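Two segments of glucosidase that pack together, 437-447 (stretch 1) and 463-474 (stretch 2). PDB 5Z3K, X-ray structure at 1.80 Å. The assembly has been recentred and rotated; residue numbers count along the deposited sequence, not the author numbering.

Stretch 1 437-447: PHRVVRYRADR
Stretch 2 463-474: SVTVQNKLAVSG

Stretch 1 is extended almost throughout, a β-strand from H438 to D446 with phi near -110 to -160° and psi mostly 115 to 165°; P437 leads in at -64/141 and R447 turns out of the strand at -64/-16. Stretch 2 forms a strand from V464 to K469, then leaves it through L470 (-153/87), A471 (-66/166) and V472 (-56/152). S473 adopts a left-handed conformation (67/44), and G474 is extended again (-138/152). The two strands run in nearly the same direction, their axes 15° apart (signed crossing angle -15°) with a closest approach of 9.9 Å. That spacing is too wide for backbone pairing, so the strands meet through side chains: V440 CA lies 8.6 Å from V464 CA. At the C-terminal end the chains converge, and D446 CA comes within 4.5 Å of G474 CA. The contact buries 437 Å², both sides summed.

Alternation along the strands sets the pattern. H438, V440 and R442 direct CA-to-CB toward stretch 2, as V464, V466 and N468 do toward stretch 1, while R439, V441, Y443, T465 and Q467 are out of reach. H438 (chi1 p, chi2 -118°) places its ring obliquely near the start of stretch 2, with CE1 4.2 Å from S463 O. Next comes a small apolar cluster: V440 (t) sets CG2 3.9 Å from CG2 of V464 (p) and CG1 3.8 Å from CG2 of V466 (t), so its two methyls meet successive inward-facing valines.

Beyond the valines the contact becomes polar. R442 (t, t, p, chi4 101°) brings CD to 3.2 Å from OD1 of N468 (m, chi2 107°). The amide nitrogen of N468 sits over one face of the R442 guanidinium; NE of R442 and ND2 of N468, 3.4 Å apart, are both donors and do not hydrogen-bond.

R444 is the main link. Its CB points sideways, but the rotamer t, p, p with chi4 93° brings the end of the side chain nearer to stretch 2. There NH2 donates to K469 O at 2.9 Å (N-H...O angle 145°), the one direct hydrogen bond between the stretches. K469 O lies near the guanidinium plane, whereas L470 (t, p) covers one face, its CD1 3.5 Å from CZ of R444. Within stretch 1, NH1 of R444 forms a salt bridge with OD2 of D446 (p, chi2 9°) at 2.9 Å. Water 1 accepts from R444 NH1 at 3.2 Å and donates weakly to K469 O at 3.4 Å.

At the convergent end, G474 CA makes a CA-H...O contact with A445 O at 3.6 Å, and D446 CB lies 3.9 Å from G474 CA. An ideal CB on G474 would fall 3.0 Å from L470 CD1, a clash that the glycine avoids. Water 2 closes this end, accepting from R447 N at 2.9 Å and donating to S473 O at 2.7 Å.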

# COMPACT_ATOMS: atom_id res chain seq x y z
N PRO A 437 30.82 -12.73 -17.64
CA PRO A 437 30.36 -13.46 -16.46
C PRO A 437 29.14 -12.81 -15.82
O PRO A 437 29.04 -11.58 -15.72
CB PRO A 437 31.57 -13.43 -15.52
CG PRO A 437 32.74 -13.16 -16.42
CD PRO A 437 32.22 -12.29 -17.51
N HIS A 438 28.21 -13.65 -15.37
CA HIS A 438 27.02 -13.18 -14.66
C HIS A 438 26.71 -14.14 -13.52
O HIS A 438 27.19 -15.27 -13.49
CB HIS A 438 25.82 -13.05 -15.60
CG HIS A 438 25.48 -14.30 -16.35
ND1 HIS A 438 25.52 -14.37 -17.72
CD2 HIS A 438 25.07 -15.52 -15.92
CE1 HIS A 438 25.16 -15.58 -18.11
NE2 HIS A 438 24.89 -16.30 -17.04
N ARG A 439 25.88 -13.66 -12.59
CA ARG A 439 25.40 -14.47 -11.47
C ARG A 439 23.88 -14.58 -11.54
O ARG A 439 23.20 -13.58 -11.79
CB ARG A 439 25.82 -13.87 -10.12
CG ARG A 439 25.63 -14.84 -8.96
CD ARG A 439 26.10 -14.29 -7.61
NE ARG A 439 25.87 -15.29 -6.56
CZ ARG A 439 25.71 -15.02 -5.27
NH1 ARG A 439 25.76 -13.76 -4.84
NH2 ARG A 439 25.50 -16.01 -4.41
N VAL A 440 23.37 -15.79 -11.32
CA VAL A 440 21.94 -16.06 -11.24
C VAL A 440 21.62 -16.50 -9.82
O VAL A 440 22.14 -17.53 -9.36
CB VAL A 440 21.51 -17.15 -12.24
CG1 VAL A 440 20.00 -17.30 -12.24
CG2 VAL A 440 22.06 -16.85 -13.64
N VAL A 441 20.78 -15.74 -9.13
CA VAL A 441 20.34 -16.07 -7.78
C VAL A 441 18.82 -16.21 -7.77
O VAL A 441 18.12 -15.49 -8.50
CB VAL A 441 20.80 -15.00 -6.77
CG1 VAL A 441 20.34 -15.35 -5.38
CG2 VAL A 441 22.32 -14.86 -6.80
N ARG A 442 18.31 -17.12 -6.94
CA ARG A 442 16.88 -17.36 -6.85
C ARG A 442 16.43 -17.31 -5.39
O ARG A 442 17.05 -17.94 -4.54
CB ARG A 442 16.54 -18.72 -7.47
CG ARG A 442 15.19 -19.30 -7.07
CD ARG A 442 14.91 -20.60 -7.86
NE ARG A 442 15.52 -21.79 -7.26
CZ ARG A 442 14.86 -22.69 -6.53
NH1 ARG A 442 13.56 -22.54 -6.28
NH2 ARG A 442 15.50 -23.75 -6.04
N TYR A 443 15.36 -16.55 -5.13
CA TYR A 443 14.73 -16.43 -3.81
C TYR A 443 13.29 -16.94 -3.89
O TYR A 443 12.60 -16.75 -4.89
CB TYR A 443 14.70 -14.98 -3.30
CG TYR A 443 16.03 -14.27 -3.36
CD1 TYR A 443 16.48 -13.69 -4.54
CD2 TYR A 443 16.83 -14.15 -2.22
CE1 TYR A 443 17.70 -13.03 -4.60
CE2 TYR A 443 18.05 -13.50 -2.28
CZ TYR A 443 18.47 -12.94 -3.46
OH TYR A 443 19.67 -12.29 -3.52
N ARG A 444 12.82 -17.56 -2.80
CA ARG A 444 11.55 -18.27 -2.80
C ARG A 444 10.74 -17.96 -1.55
O ARG A 444 11.27 -18.02 -0.44
CB ARG A 444 11.78 -19.79 -2.88
CG ARG A 444 10.56 -20.63 -2.65
CD ARG A 444 9.58 -20.51 -3.82
NE ARG A 444 10.15 -21.00 -5.07
CZ ARG A 444 10.00 -22.25 -5.53
NH1 ARG A 444 9.30 -23.13 -4.83
NH2 ARG A 444 10.55 -22.60 -6.69
N ALA A 445 9.45 -17.68 -1.72
CA ALA A 445 8.52 -17.58 -0.59
C ALA A 445 7.36 -18.52 -0.87
O ALA A 445 6.62 -18.34 -1.84
CB ALA A 445 8.03 -16.14 -0.39
N ASP A 446 7.23 -19.56 -0.05
CA ASP A 446 6.16 -20.53 -0.25
C ASP A 446 5.94 -21.26 1.08
O ASP A 446 6.36 -20.77 2.13
CB ASP A 446 6.49 -21.46 -1.44
CG ASP A 446 7.70 -22.35 -1.20
OD1 ASP A 446 8.22 -22.41 -0.06
OD2 ASP A 446 8.12 -23.03 -2.16
N ARG A 447 5.27 -22.41 1.03
CA ARG A 447 4.93 -23.11 2.26
C ARG A 447 6.16 -23.58 3.02
O ARG A 447 6.06 -23.88 4.22
CB ARG A 447 4.02 -24.31 1.96
CG ARG A 447 4.66 -25.37 1.08
CD ARG A 447 3.91 -26.70 1.20
NE ARG A 447 2.46 -26.57 1.12
CZ ARG A 447 1.63 -26.72 2.16
NH1 ARG A 447 2.10 -26.99 3.37
NH2 ARG A 447 0.32 -26.58 1.98
N SER A 463 22.65 -14.76 -22.81
CA SER A 463 21.36 -15.38 -22.55
C SER A 463 21.50 -16.33 -21.38
O SER A 463 22.55 -16.93 -21.15
CB SER A 463 20.83 -16.14 -23.76
OG SER A 463 20.36 -15.25 -24.76
N VAL A 464 20.41 -16.48 -20.63
CA VAL A 464 20.35 -17.43 -19.53
C VAL A 464 18.97 -18.06 -19.52
O VAL A 464 17.96 -17.38 -19.77
CB VAL A 464 20.69 -16.75 -18.18
CG1 VAL A 464 19.92 -15.46 -18.05
CG2 VAL A 464 20.37 -17.68 -17.02
N THR A 465 18.92 -19.36 -19.26
CA THR A 465 17.68 -20.09 -19.09
C THR A 465 17.60 -20.57 -17.66
O THR A 465 18.56 -21.14 -17.13
CB THR A 465 17.59 -21.27 -20.05
OG1 THR A 465 17.60 -20.79 -21.39
CG2 THR A 465 16.30 -22.04 -19.83
N VAL A 466 16.45 -20.32 -17.03
CA VAL A 466 16.19 -20.70 -15.65
C VAL A 466 14.92 -21.52 -15.64
O VAL A 466 13.92 -21.11 -16.23
CB VAL A 466 16.04 -19.46 -14.74
CG1 VAL A 466 15.50 -19.87 -13.38
CG2 VAL A 466 17.37 -18.72 -14.63
N GLN A 467 14.93 -22.66 -14.95
CA GLN A 467 13.70 -23.42 -14.82
C GLN A 467 13.59 -23.96 -13.41
O GLN A 467 14.60 -24.26 -12.77
CB GLN A 467 13.62 -24.58 -15.83
CG GLN A 467 14.66 -25.68 -15.61
CD GLN A 467 14.38 -26.93 -16.44
OE1 GLN A 467 13.23 -27.22 -16.78
NE2 GLN A 467 15.43 -27.67 -16.77
N ASN A 468 12.36 -24.08 -12.93
CA ASN A 468 12.14 -24.55 -11.57
C ASN A 468 10.73 -25.10 -11.46
O ASN A 468 9.83 -24.71 -12.21
CB ASN A 468 12.34 -23.44 -10.53
CG ASN A 468 13.80 -23.20 -10.22
OD1 ASN A 468 14.38 -22.19 -10.64
ND2 ASN A 468 14.41 -24.15 -9.51
N LYS A 469 10.55 -26.01 -10.50
CA LYS A 469 9.21 -26.33 -10.05
C LYS A 469 8.74 -25.21 -9.14
O LYS A 469 9.51 -24.69 -8.33
CB LYS A 469 9.17 -27.68 -9.33
CG LYS A 469 9.88 -28.81 -10.08
CD LYS A 469 9.10 -29.26 -11.28
CE LYS A 469 9.50 -30.67 -11.72
NZ LYS A 469 10.51 -30.66 -12.82
N LEU A 470 7.47 -24.82 -9.30
CA LEU A 470 6.90 -23.71 -8.53
C LEU A 470 5.40 -23.99 -8.45
O LEU A 470 4.64 -23.54 -9.30
CB LEU A 470 7.20 -22.36 -9.18
CG LEU A 470 6.59 -21.14 -8.48
CD1 LEU A 470 7.24 -20.90 -7.12
CD2 LEU A 470 6.68 -19.89 -9.35
N ALA A 471 5.01 -24.76 -7.43
CA ALA A 471 3.61 -25.11 -7.26
C ALA A 471 2.79 -23.87 -6.95
O ALA A 471 3.31 -22.81 -6.60
CB ALA A 471 3.43 -26.14 -6.15
N VAL A 472 1.46 -24.02 -7.05
CA VAL A 472 0.58 -22.91 -6.71
C VAL A 472 0.86 -22.46 -5.28
O VAL A 472 1.30 -23.24 -4.42
CB VAL A 472 -0.90 -23.27 -6.88
CG1 VAL A 472 -1.24 -23.30 -8.36
CG2 VAL A 472 -1.22 -24.60 -6.24
N SER A 473 0.59 -21.17 -5.02
CA SER A 473 0.87 -20.52 -3.74
C SER A 473 2.37 -20.42 -3.48
O SER A 473 2.84 -20.68 -2.37
CB SER A 473 0.14 -21.21 -2.58
OG SER A 473 -1.25 -21.33 -2.84
N GLY A 474 3.12 -20.04 -4.51
CA GLY A 474 4.54 -19.80 -4.37
C GLY A 474 4.94 -18.56 -5.14
O GLY A 474 4.30 -18.18 -6.13
O HOH W 1 10.01 -26.18 -5.28
O HOH W 2 3.37 -23.02 -1.11